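Local coordinates for amino acid adenylation domain-containing protein (Bacillus stratosphericus LAMA 585, PDB 6ULY) that probably selects an alpha-keto acid and activates it as an acyl adenylate, as the adenylation domain of a nonribosomal depsipeptide synthetase module, at residues 60-74 with 87-101. Residues are numbered along the deposited sequence; the frame is centred on the assembly and turned at random.
Sequences LRALGLKAGDPVFFQ and ACVLGGFVPTLVSAA. With SO4 (sulfate ion), chain I.
Two donors grip the carbonyl oxygen of Val-71: Thr-96 N at 2.7 Å and, weakly, the hydroxyl Thr-96 OG1. The backbone bond belongs to the parallel pairing of strands 70-74 and 94-97, which helix 78-91 connects in a beta-alpha-beta crossover of this AMP-binding family enzyme; threonine suits the place because its hydroxyl adds a side-chain contact. Val-94 N to Asp-69 O, Val-71 N to Val-94 O and Phe-73 N to Thr-96 O continue the pairing. Pro-95, with no N-H to give, still offers its CA to Val-71 O and lays CB over one face of the Phe-73 ring, 3.8 Å from the centroid, while Cys-88 SG meets that ring's edge in its plane. The small thiol thus fits between helix and sheet, also touching Val-71 CG2.

At the strands' beginning, Gly-92 takes the positive phi of a Schellman motif ending helix 78-91; lacking a side chain, it lets Ala-67 pack close, and its O accepts Gly-68 N at 2.8 Å. The Phe-93 ring lies between Leu-65 CB over one face and Gly-91 O over the other. Arg-61 CG meets the ring edge, and its NH1 forms a salt bridge with Asp-162 and a hydrogen bond to Ala-164 O. Gln-74 suits its place by using both amide ends: OE1 accepts from Tyr-104 OH, and NE2 gives to Phe-73 O, on an in-plane lone pair, and to Ser-99 O at 3.1 Å, from above the Ser-99 carbonyl plane.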
loop_
_atom_site.group_PDB
_atom_site.type_symbol
_atom_site.label_atom_id
_atom_site.label_comp_id
_atom_site.label_asym_id
_atom_site.label_seq_id
_atom_site.Cartn_x
_atom_site.Cartn_y
_atom_site.Cartn_z
ATOM N N LEU A 60 -1.224 34.846 -11.517
ATOM C CA LEU A 60 -2.047 33.646 -11.385
ATOM C C LEU A 60 -3.459 33.893 -11.900
ATOM O O LEU A 60 -4.019 33.059 -12.622
ATOM C CB LEU A 60 -2.077 33.185 -9.928
ATOM C CG LEU A 60 -0.729 32.766 -9.335
ATOM C CD1 LEU A 60 -0.885 32.345 -7.886
ATOM C CD2 LEU A 60 -0.096 31.648 -10.150
ATOM N N ARG A 61 -4.050 35.039 -11.549
ATOM C CA ARG A 61 -5.375 35.362 -12.068
ATOM C C ARG A 61 -5.335 35.610 -13.569
ATOM O O ARG A 61 -6.319 35.339 -14.266
ATOM C CB ARG A 61 -5.946 36.571 -11.326
ATOM C CG ARG A 61 -6.521 36.213 -9.964
ATOM C CD ARG A 61 -6.939 37.430 -9.163
ATOM N NE ARG A 61 -7.672 37.043 -7.960
ATOM C CZ ARG A 61 -7.843 37.821 -6.896
ATOM N NH1 ARG A 61 -7.325 39.041 -6.867
ATOM N NH2 ARG A 61 -8.526 37.371 -5.853
ATOM N N ALA A 62 -4.209 36.106 -14.088
ATOM C CA ALA A 62 -4.072 36.256 -15.533
ATOM C C ALA A 62 -4.086 34.906 -16.236
ATOM O O ALA A 62 -4.497 34.815 -17.399
ATOM C CB ALA A 62 -2.786 37.011 -15.865
ATOM N N LEU A 63 -3.642 33.851 -15.555
ATOM C CA LEU A 63 -3.664 32.503 -16.110
ATOM C C LEU A 63 -5.002 31.805 -15.912
ATOM O O LEU A 63 -5.140 30.645 -16.312
ATOM C CB LEU A 63 -2.543 31.670 -15.485
ATOM C CG LEU A 63 -1.137 32.195 -15.789
ATOM C CD1 LEU A 63 -0.082 31.487 -14.953
ATOM C CD2 LEU A 63 -0.827 32.051 -17.271
ATOM N N GLY A 64 -5.982 32.474 -15.310
ATOM C CA GLY A 64 -7.320 31.941 -15.196
ATOM C C GLY A 64 -7.656 31.296 -13.871
ATOM O O GLY A 64 -8.758 30.754 -13.732
ATOM N N LEU A 65 -6.757 31.350 -12.893
ATOM C CA LEU A 65 -6.986 30.661 -11.631
ATOM C C LEU A 65 -8.127 31.312 -10.864
ATOM O O LEU A 65 -8.136 32.529 -10.655
ATOM C CB LEU A 65 -5.714 30.662 -10.790
ATOM C CG LEU A 65 -4.732 29.532 -11.098
ATOM C CD1 LEU A 65 -4.449 29.444 -12.589
ATOM C CD2 LEU A 65 -3.440 29.726 -10.324
ATOM N N LYS A 66 -9.088 30.494 -10.442
ATOM C CA LYS A 66 -10.225 30.938 -9.653
ATOM C C LYS A 66 -10.120 30.384 -8.236
ATOM O O LYS A 66 -9.473 29.362 -7.995
ATOM C CB LYS A 66 -11.544 30.490 -10.293
ATOM C CG LYS A 66 -11.722 30.947 -11.736
ATOM C CD LYS A 66 -11.832 32.467 -11.842
ATOM C CE LYS A 66 -12.097 32.907 -13.277
ATOM N NZ LYS A 66 -12.387 34.365 -13.376
ATOM N N ALA A 67 -10.758 31.080 -7.296
ATOM C CA ALA A 67 -10.757 30.642 -5.906
ATOM C C ALA A 67 -11.235 29.199 -5.806
ATOM O O ALA A 67 -12.257 28.828 -6.388
ATOM C CB ALA A 67 -11.653 31.561 -5.070
ATOM N N GLY A 68 -10.480 28.382 -5.069
ATOM C CA GLY A 68 -10.751 26.968 -4.942
ATOM C C GLY A 68 -9.927 26.087 -5.858
ATOM O O GLY A 68 -9.779 24.891 -5.577
ATOM N N ASP A 69 -9.392 26.645 -6.940
ATOM C CA ASP A 69 -8.563 25.864 -7.843
ATOM C C ASP A 69 -7.301 25.400 -7.120
ATOM O O ASP A 69 -6.730 26.153 -6.320
ATOM C CB ASP A 69 -8.173 26.684 -9.074
ATOM C CG ASP A 69 -9.341 26.945 -9.999
ATOM O OD1 ASP A 69 -10.429 26.384 -9.758
ATOM O OD2 ASP A 69 -9.170 27.715 -10.967
ATOM N N PRO A 70 -6.845 24.175 -7.360
ATOM C CA PRO A 70 -5.542 23.758 -6.840
ATOM C C PRO A 70 -4.405 24.285 -7.703
ATOM O O PRO A 70 -4.563 24.582 -8.889
ATOM C CB PRO A 70 -5.615 22.227 -6.895
ATOM C CG PRO A 70 -6.558 21.947 -8.000
ATOM C CD PRO A 70 -7.568 23.057 -7.993
ATOM N N VAL A 71 -3.241 24.398 -7.071
ATOM C CA VAL A 71 -2.020 24.840 -7.728
ATOM C C VAL A 71 -0.898 23.907 -7.307
ATOM O O VAL A 71 -0.672 23.704 -6.109
ATOM C CB VAL A 71 -1.670 26.297 -7.375
ATOM C CG1 VAL A 71 -0.409 26.731 -8.109
ATOM C CG2 VAL A 71 -2.834 27.211 -7.700
ATOM N N PHE A 72 -0.188 23.358 -8.288
ATOM C CA PHE A 72 0.815 22.326 -8.050
ATOM C C PHE A 72 2.181 22.986 -7.904
ATOM O O PHE A 72 2.735 23.502 -8.880
ATOM C CB PHE A 72 0.802 21.318 -9.195
ATOM C CG PHE A 72 1.325 19.964 -8.821
ATOM C CD1 PHE A 72 0.455 18.964 -8.425
ATOM C CD2 PHE A 72 2.683 19.687 -8.869
ATOM C CE1 PHE A 72 0.924 17.714 -8.081
ATOM C CE2 PHE A 72 3.158 18.429 -8.526
ATOM C CZ PHE A 72 2.275 17.445 -8.133
ATOM N N PHE A 73 2.729 22.962 -6.690
ATOM C CA PHE A 73 4.007 23.604 -6.418
ATOM C C PHE A 73 5.166 22.674 -6.761
ATOM O O PHE A 73 5.191 21.513 -6.342
ATOM C CB PHE A 73 4.099 24.019 -4.948
ATOM C CG PHE A 73 3.347 25.281 -4.616
ATOM C CD1 PHE A 73 2.304 25.723 -5.415
ATOM C CD2 PHE A 73 3.697 26.033 -3.505
ATOM C CE1 PHE A 73 1.622 26.879 -5.107
ATOM C CE2 PHE A 73 3.018 27.191 -3.192
ATOM C CZ PHE A 73 1.983 27.618 -3.994
ATOM N N GLN A 74 6.141 23.204 -7.508
ATOM C CA GLN A 74 7.369 22.486 -7.873
ATOM C C GLN A 74 8.499 23.512 -7.810
ATOM O O GLN A 74 8.852 24.128 -8.818
ATOM C CB GLN A 74 7.251 21.843 -9.249
ATOM C CG GLN A 74 6.404 20.581 -9.267
ATOM C CD GLN A 74 7.097 19.414 -8.598
ATOM O OE1 GLN A 74 7.770 18.622 -9.256
ATOM N NE2 GLN A 74 6.943 19.305 -7.282
ATOM N N ALA A 87 0.525 34.131 -2.335
ATOM C CA ALA A 87 -0.316 34.520 -3.460
ATOM C C ALA A 87 -1.553 33.631 -3.534
ATOM O O ALA A 87 -2.677 34.118 -3.709
ATOM C CB ALA A 87 0.482 34.450 -4.761
ATOM N N CYS A 88 -1.363 32.317 -3.380
ATOM C CA CYS A 88 -2.493 31.394 -3.400
ATOM C C CYS A 88 -3.438 31.648 -2.233
ATOM O O CYS A 88 -4.663 31.648 -2.402
ATOM C CB CYS A 88 -1.981 29.954 -3.372
ATOM S SG CYS A 88 -1.143 29.422 -4.879
ATOM N N VAL A 89 -2.890 31.849 -1.035
ATOM C CA VAL A 89 -3.714 32.222 0.111
ATOM C C VAL A 89 -4.549 33.457 -0.205
ATOM O O VAL A 89 -5.738 33.520 0.126
ATOM C CB VAL A 89 -2.827 32.446 1.349
ATOM C CG1 VAL A 89 -3.623 33.126 2.460
ATOM C CG2 VAL A 89 -2.245 31.123 1.822
ATOM N N LEU A 90 -3.943 34.464 -0.841
ATOM C CA LEU A 90 -4.685 35.685 -1.149
ATOM C C LEU A 90 -5.783 35.416 -2.170
ATOM O O LEU A 90 -6.891 35.953 -2.056
ATOM C CB LEU A 90 -3.737 36.772 -1.667
ATOM C CG LEU A 90 -2.748 37.359 -0.664
ATOM C CD1 LEU A 90 -1.876 38.407 -1.339
ATOM C CD2 LEU A 90 -3.477 37.954 0.532
ATOM N N GLY A 91 -5.499 34.592 -3.168
ATOM C CA GLY A 91 -6.467 34.327 -4.207
ATOM C C GLY A 91 -7.491 33.265 -3.883
ATOM O O GLY A 91 -8.381 33.015 -4.702
ATOM N N GLY A 92 -7.415 32.643 -2.709
ATOM C CA GLY A 92 -8.266 31.501 -2.432
ATOM C C GLY A 92 -7.864 30.253 -3.176
ATOM O O GLY A 92 -8.637 29.288 -3.222
ATOM N N PHE A 93 -6.684 30.255 -3.782
ATOM C CA PHE A 93 -6.167 29.080 -4.452
ATOM C C PHE A 93 -5.584 28.135 -3.413
ATOM O O PHE A 93 -5.145 28.560 -2.339
ATOM C CB PHE A 93 -5.103 29.475 -5.474
ATOM C CG PHE A 93 -5.475 30.675 -6.303
ATOM C CD1 PHE A 93 -6.761 30.822 -6.795
ATOM C CD2 PHE A 93 -4.544 31.667 -6.574
ATOM C CE1 PHE A 93 -7.110 31.924 -7.550
ATOM C CE2 PHE A 93 -4.886 32.772 -7.329
ATOM C CZ PHE A 93 -6.170 32.903 -7.817
ATOM N N VAL A 94 -5.594 26.848 -3.739
ATOM C CA VAL A 94 -5.155 25.804 -2.816
ATOM C C VAL A 94 -3.807 25.255 -3.268
ATOM O O VAL A 94 -3.746 24.469 -4.227
ATOM C CB VAL A 94 -6.191 24.670 -2.725
ATOM C CG1 VAL A 94 -5.825 23.719 -1.610
ATOM C CG2 VAL A 94 -7.583 25.229 -2.505
ATOM N N PRO A 95 -2.708 25.616 -2.613
ATOM C CA PRO A 95 -1.414 25.045 -2.992
ATOM C C PRO A 95 -1.358 23.557 -2.710
ATOM O O PRO A 95 -1.926 23.063 -1.735
ATOM C CB PRO A 95 -0.414 25.802 -2.111
ATOM C CG PRO A 95 -1.131 27.015 -1.658
ATOM C CD PRO A 95 -2.563 26.611 -1.541
ATOM N N THR A 96 -0.637 22.849 -3.567
ATOM C CA THR A 96 -0.316 21.441 -3.366
ATOM C C THR A 96 1.173 21.361 -3.047
ATOM O O THR A 96 2.016 21.454 -3.943
ATOM C CB THR A 96 -0.672 20.622 -4.597
ATOM O OG1 THR A 96 -2.037 20.878 -4.953
ATOM C CG2 THR A 96 -0.480 19.143 -4.322
ATOM N N LEU A 97 1.490 21.190 -1.768
ATOM C CA LEU A 97 2.873 21.177 -1.310
ATOM C C LEU A 97 3.468 19.799 -1.565
ATOM O O LEU A 97 3.077 18.817 -0.923
ATOM C CB LEU A 97 2.941 21.544 0.169
ATOM C CG LEU A 97 2.168 22.801 0.583
ATOM C CD1 LEU A 97 2.446 23.137 2.038
ATOM C CD2 LEU A 97 2.519 23.972 -0.315
ATOM N N VAL A 98 4.405 19.720 -2.506
ATOM C CA VAL A 98 5.130 18.486 -2.789
ATOM C C VAL A 98 6.507 18.850 -3.325
ATOM O O VAL A 98 6.648 19.750 -4.160
ATOM C CB VAL A 98 4.360 17.583 -3.779
ATOM C CG1 VAL A 98 4.083 18.317 -5.077
ATOM C CG2 VAL A 98 5.132 16.289 -4.037
ATOM N N SER A 99 7.522 18.150 -2.833
ATOM C CA SER A 99 8.887 18.437 -3.246
ATOM C C SER A 99 9.053 18.190 -4.739
ATOM O O SER A 99 8.346 17.377 -5.341
ATOM C CB SER A 99 9.877 17.569 -2.469
ATOM O OG SER A 99 9.602 16.195 -2.674
ATOM N N ALA A 100 9.997 18.910 -5.336
ATOM C CA ALA A 100 10.354 18.671 -6.722
ATOM C C ALA A 100 11.044 17.318 -6.854
ATOM O O ALA A 100 11.636 16.796 -5.906
ATOM C CB ALA A 100 11.268 19.782 -7.238
ATOM N N ALA A 101 10.961 16.746 -8.051
ATOM C CA ALA A 101 11.592 15.462 -8.295
ATOM C C ALA A 101 13.112 15.617 -8.336
ATOM O O ALA A 101 13.627 16.676 -8.704
ATOM C CB ALA A 101 11.098 14.863 -9.608
HETATM S S SO4 I . -12.955 34.093 -7.914
HETATM O O1 SO4 I . -13.762 33.484 -6.888
HETATM O O2 SO4 I . -13.206 33.436 -9.174
HETATM O O3 SO4 I . -11.563 33.965 -7.569
HETATM O O4 SO4 I . -13.310 35.491 -8.004
HETATM O O HOH W 1 -9.432 34.582 -6.227
#